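Long-range contact in sortase (Actinomyces oris, PDB 5UTT), which probably acts as a class E sortase, a cysteine transpeptidase of the Gram-positive cell surface that joins proteins to the cell envelope: residues A[141-147]-A[163-169]. Sequence-based numbering, arbitrary orientation.
Sequences DRYITLT and WIVHAKF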
loop_
_atom_site.group_PDB
_atom_site.type_symbol
_atom_site.label_atom_id
_atom_site.label_comp_id
_atom_site.label_asym_id
_atom_site.label_seq_id
_atom_site.Cartn_x
_atom_site.Cartn_y
_atom_site.Cartn_z
ATOM N N ASP A 141 -8.987 12.795 -4.982
ATOM C CA ASP A 141 -9.080 11.350 -5.099
ATOM C C ASP A 141 -8.398 10.659 -3.917
ATOM O O ASP A 141 -7.780 11.305 -3.096
ATOM C CB ASP A 141 -8.426 10.901 -6.401
ATOM C CG ASP A 141 -9.218 11.325 -7.624
ATOM O OD1 ASP A 141 -10.465 11.289 -7.559
ATOM O OD2 ASP A 141 -8.592 11.666 -8.652
ATOM N N ARG A 142 -8.613 9.367 -3.831
ATOM C CA ARG A 142 -8.036 8.556 -2.775
ATOM C C ARG A 142 -6.969 7.673 -3.408
ATOM O O ARG A 142 -7.260 6.898 -4.337
ATOM C CB ARG A 142 -9.139 7.723 -2.169
ATOM C CG ARG A 142 -10.222 8.497 -1.464
ATOM C CD ARG A 142 -11.417 7.611 -1.170
ATOM N NE ARG A 142 -12.354 8.337 -0.342
ATOM C CZ ARG A 142 -13.220 9.242 -0.788
ATOM N NH1 ARG A 142 -13.320 9.511 -2.098
ATOM N NH2 ARG A 142 -14.008 9.864 0.086
ATOM N N TYR A 143 -5.722 7.792 -2.923
ATOM C CA TYR A 143 -4.613 6.972 -3.420
ATOM C C TYR A 143 -4.039 6.124 -2.313
ATOM O O TYR A 143 -4.197 6.439 -1.111
ATOM C CB TYR A 143 -3.462 7.818 -3.957
ATOM C CG TYR A 143 -3.655 8.328 -5.351
ATOM C CD1 TYR A 143 -3.173 7.620 -6.427
ATOM C CD2 TYR A 143 -4.387 9.476 -5.589
ATOM C CE1 TYR A 143 -3.350 8.065 -7.718
ATOM C CE2 TYR A 143 -4.576 9.944 -6.873
ATOM C CZ TYR A 143 -4.066 9.210 -7.940
ATOM O OH TYR A 143 -4.228 9.608 -9.234
ATOM N N ILE A 144 -3.353 5.081 -2.751
ATOM C CA ILE A 144 -2.364 4.348 -1.889
ATOM C C ILE A 144 -1.017 4.513 -2.586
ATOM O O ILE A 144 -0.959 4.577 -3.816
ATOM C CB ILE A 144 -2.745 2.867 -1.615
ATOM C CG1 ILE A 144 -1.841 2.228 -0.511
ATOM C CG2 ILE A 144 -2.634 1.971 -2.843
ATOM C CD1 ILE A 144 -2.231 0.855 -0.049
ATOM N N THR A 145 0.061 4.557 -1.801
ATOM C CA THR A 145 1.375 4.661 -2.351
ATOM C C THR A 145 2.211 3.620 -1.631
ATOM O O THR A 145 2.178 3.576 -0.416
ATOM C CB THR A 145 1.996 6.052 -2.143
ATOM O OG1 THR A 145 1.228 7.029 -2.892
ATOM C CG2 THR A 145 3.392 6.110 -2.689
ATOM N N LEU A 146 2.904 2.809 -2.408
ATOM C CA LEU A 146 3.875 1.833 -1.840
ATOM C C LEU A 146 5.260 2.296 -2.159
ATOM O O LEU A 146 5.551 2.551 -3.359
ATOM C CB LEU A 146 3.657 0.440 -2.420
ATOM C CG LEU A 146 2.693 -0.544 -1.723
ATOM C CD1 LEU A 146 1.320 0.016 -1.603
ATOM C CD2 LEU A 146 2.649 -1.885 -2.454
ATOM N N THR A 147 6.159 2.254 -1.158
ATOM C CA THR A 147 7.537 2.670 -1.317
ATOM C C THR A 147 8.488 1.599 -0.836
ATOM O O THR A 147 8.214 0.944 0.157
ATOM C CB THR A 147 7.887 4.030 -0.592
ATOM O OG1 THR A 147 8.072 3.894 0.826
ATOM C CG2 THR A 147 6.754 5.065 -0.760
ATOM N N TRP A 163 11.801 2.834 -5.269
ATOM C CA TRP A 163 10.737 2.457 -6.199
ATOM C C TRP A 163 9.381 2.760 -5.562
ATOM O O TRP A 163 9.034 2.275 -4.481
ATOM C CB TRP A 163 10.859 0.986 -6.576
ATOM C CG TRP A 163 9.987 0.598 -7.722
ATOM C CD1 TRP A 163 8.610 0.571 -7.774
ATOM C CD2 TRP A 163 10.439 0.053 -8.955
ATOM N NE1 TRP A 163 8.191 0.070 -8.990
ATOM C CE2 TRP A 163 9.308 -0.230 -9.738
ATOM C CE3 TRP A 163 11.709 -0.176 -9.502
ATOM C CZ2 TRP A 163 9.423 -0.743 -11.006
ATOM C CZ3 TRP A 163 11.814 -0.681 -10.755
ATOM C CH2 TRP A 163 10.678 -0.971 -11.496
ATOM N N ILE A 164 8.583 3.558 -6.279
ATOM C CA ILE A 164 7.311 4.073 -5.778
ATOM C C ILE A 164 6.195 3.585 -6.695
ATOM O O ILE A 164 6.298 3.705 -7.891
ATOM C CB ILE A 164 7.243 5.601 -5.829
ATOM C CG1 ILE A 164 8.506 6.234 -5.244
ATOM C CG2 ILE A 164 5.961 6.117 -5.152
ATOM C CD1 ILE A 164 8.709 5.919 -3.784
ATOM N N VAL A 165 5.144 3.010 -6.114
ATOM C CA VAL A 165 3.935 2.655 -6.887
ATOM C C VAL A 165 2.740 3.447 -6.387
ATOM O O VAL A 165 2.430 3.430 -5.212
ATOM C CB VAL A 165 3.615 1.138 -6.852
ATOM C CG1 VAL A 165 2.287 0.790 -7.559
ATOM C CG2 VAL A 165 4.727 0.381 -7.500
ATOM N N HIS A 166 2.046 4.088 -7.319
ATOM C CA HIS A 166 0.779 4.774 -6.994
ATOM C C HIS A 166 -0.450 4.004 -7.516
ATOM O O HIS A 166 -0.433 3.505 -8.633
ATOM C CB HIS A 166 0.766 6.183 -7.627
ATOM C CG HIS A 166 1.751 7.129 -7.030
ATOM N ND1 HIS A 166 2.674 7.833 -7.777
ATOM C CD2 HIS A 166 2.014 7.423 -5.739
ATOM C CE1 HIS A 166 3.417 8.566 -6.969
ATOM N NE2 HIS A 166 3.047 8.320 -5.727
ATOM N N ALA A 167 -1.504 3.928 -6.709
ATOM C CA ALA A 167 -2.763 3.283 -7.093
ATOM C C ALA A 167 -3.940 4.161 -6.650
ATOM O O ALA A 167 -3.983 4.656 -5.531
ATOM C CB ALA A 167 -2.883 1.861 -6.538
ATOM N N LYS A 168 -4.846 4.399 -7.597
ATOM C CA LYS A 168 -6.055 5.191 -7.351
ATOM C C LYS A 168 -7.228 4.299 -6.907
ATOM O O LYS A 168 -7.428 3.212 -7.444
ATOM C CB LYS A 168 -6.408 5.952 -8.631
ATOM C CG LYS A 168 -7.597 6.886 -8.474
ATOM C CD LYS A 168 -7.738 7.807 -9.687
ATOM C CE LYS A 168 -9.084 8.488 -9.663
ATOM N NZ LYS A 168 -9.230 9.558 -10.687
ATOM N N PHE A 169 -8.005 4.774 -5.949
ATOM C CA PHE A 169 -9.127 4.013 -5.424
ATOM C C PHE A 169 -10.101 3.609 -6.520
ATOM O O PHE A 169 -10.463 4.470 -7.367
ATOM C CB PHE A 169 -9.810 4.815 -4.314
ATOM C CG PHE A 169 -10.962 4.101 -3.657
ATOM C CD1 PHE A 169 -10.758 3.054 -2.762
ATOM C CD2 PHE A 169 -12.246 4.459 -3.950
ATOM C CE1 PHE A 169 -11.824 2.387 -2.181
ATOM C CE2 PHE A 169 -13.304 3.813 -3.377
ATOM C CZ PHE A 169 -13.099 2.767 -2.503
#
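Ile144 and Ala167, and two residues on Leu146 and Val165, form the hydrogen-bonded pairs of an antiparallel ladder whose N-to-C directions make an angle of 155°. Each pair exchanges two backbone bonds, among them Val165 N to Leu146 O at 2.8 Å, and Phe169 N to Arg142 O adds a fifth. Carbonyls that accept the backbone bonds also meet CA-H groups of residues in the non-hydrogen-bonded pairs, as Ala167 O does with Tyr143 CA at 3.2 Å.

Side chains alternate between the two faces, a worked example of how one ladder serves two environments. Ile144, Leu146, Val165 and Ala167 share the apolar face, where Ile144 CG2 meets Ala167 CB at 3.7 Å. The other face carries Tyr143, Thr145, Thr147, Ile164, His166 and Lys168. There Thr145 and His166 run side by side, with Thr145 OG1 at the imidazole edge, 3.0 Å from His166 CD2; beyond the ladder, Thr145 OG1 bonds to Asn75 OD1 and His166 NE2 to Val127 O. Lys168, with CG anti to its own N (chi1 -176°) and an extended chain, passes over one face of the Tyr143 ring, CB making an off-centre CH-pi contact 4.3 Å from the centroid. Lys168 NZ then forms a salt bridge with Asp141 OD2 at 3.0 Å, the nitrogen coming from above the carboxylate plane.

The pair belongs to the hairpin 142-150/161-174 within the beta-barrel of the sortase domain, the part of the longer protein present here. Strand 74-79 continues the sheet beside 142-150 through backbone bonds to Tyr143 and Thr145, while Ile101 and Val103 of strand 100-104 and Phe112 and Val114 of strand 108-120 pack against the apolar face.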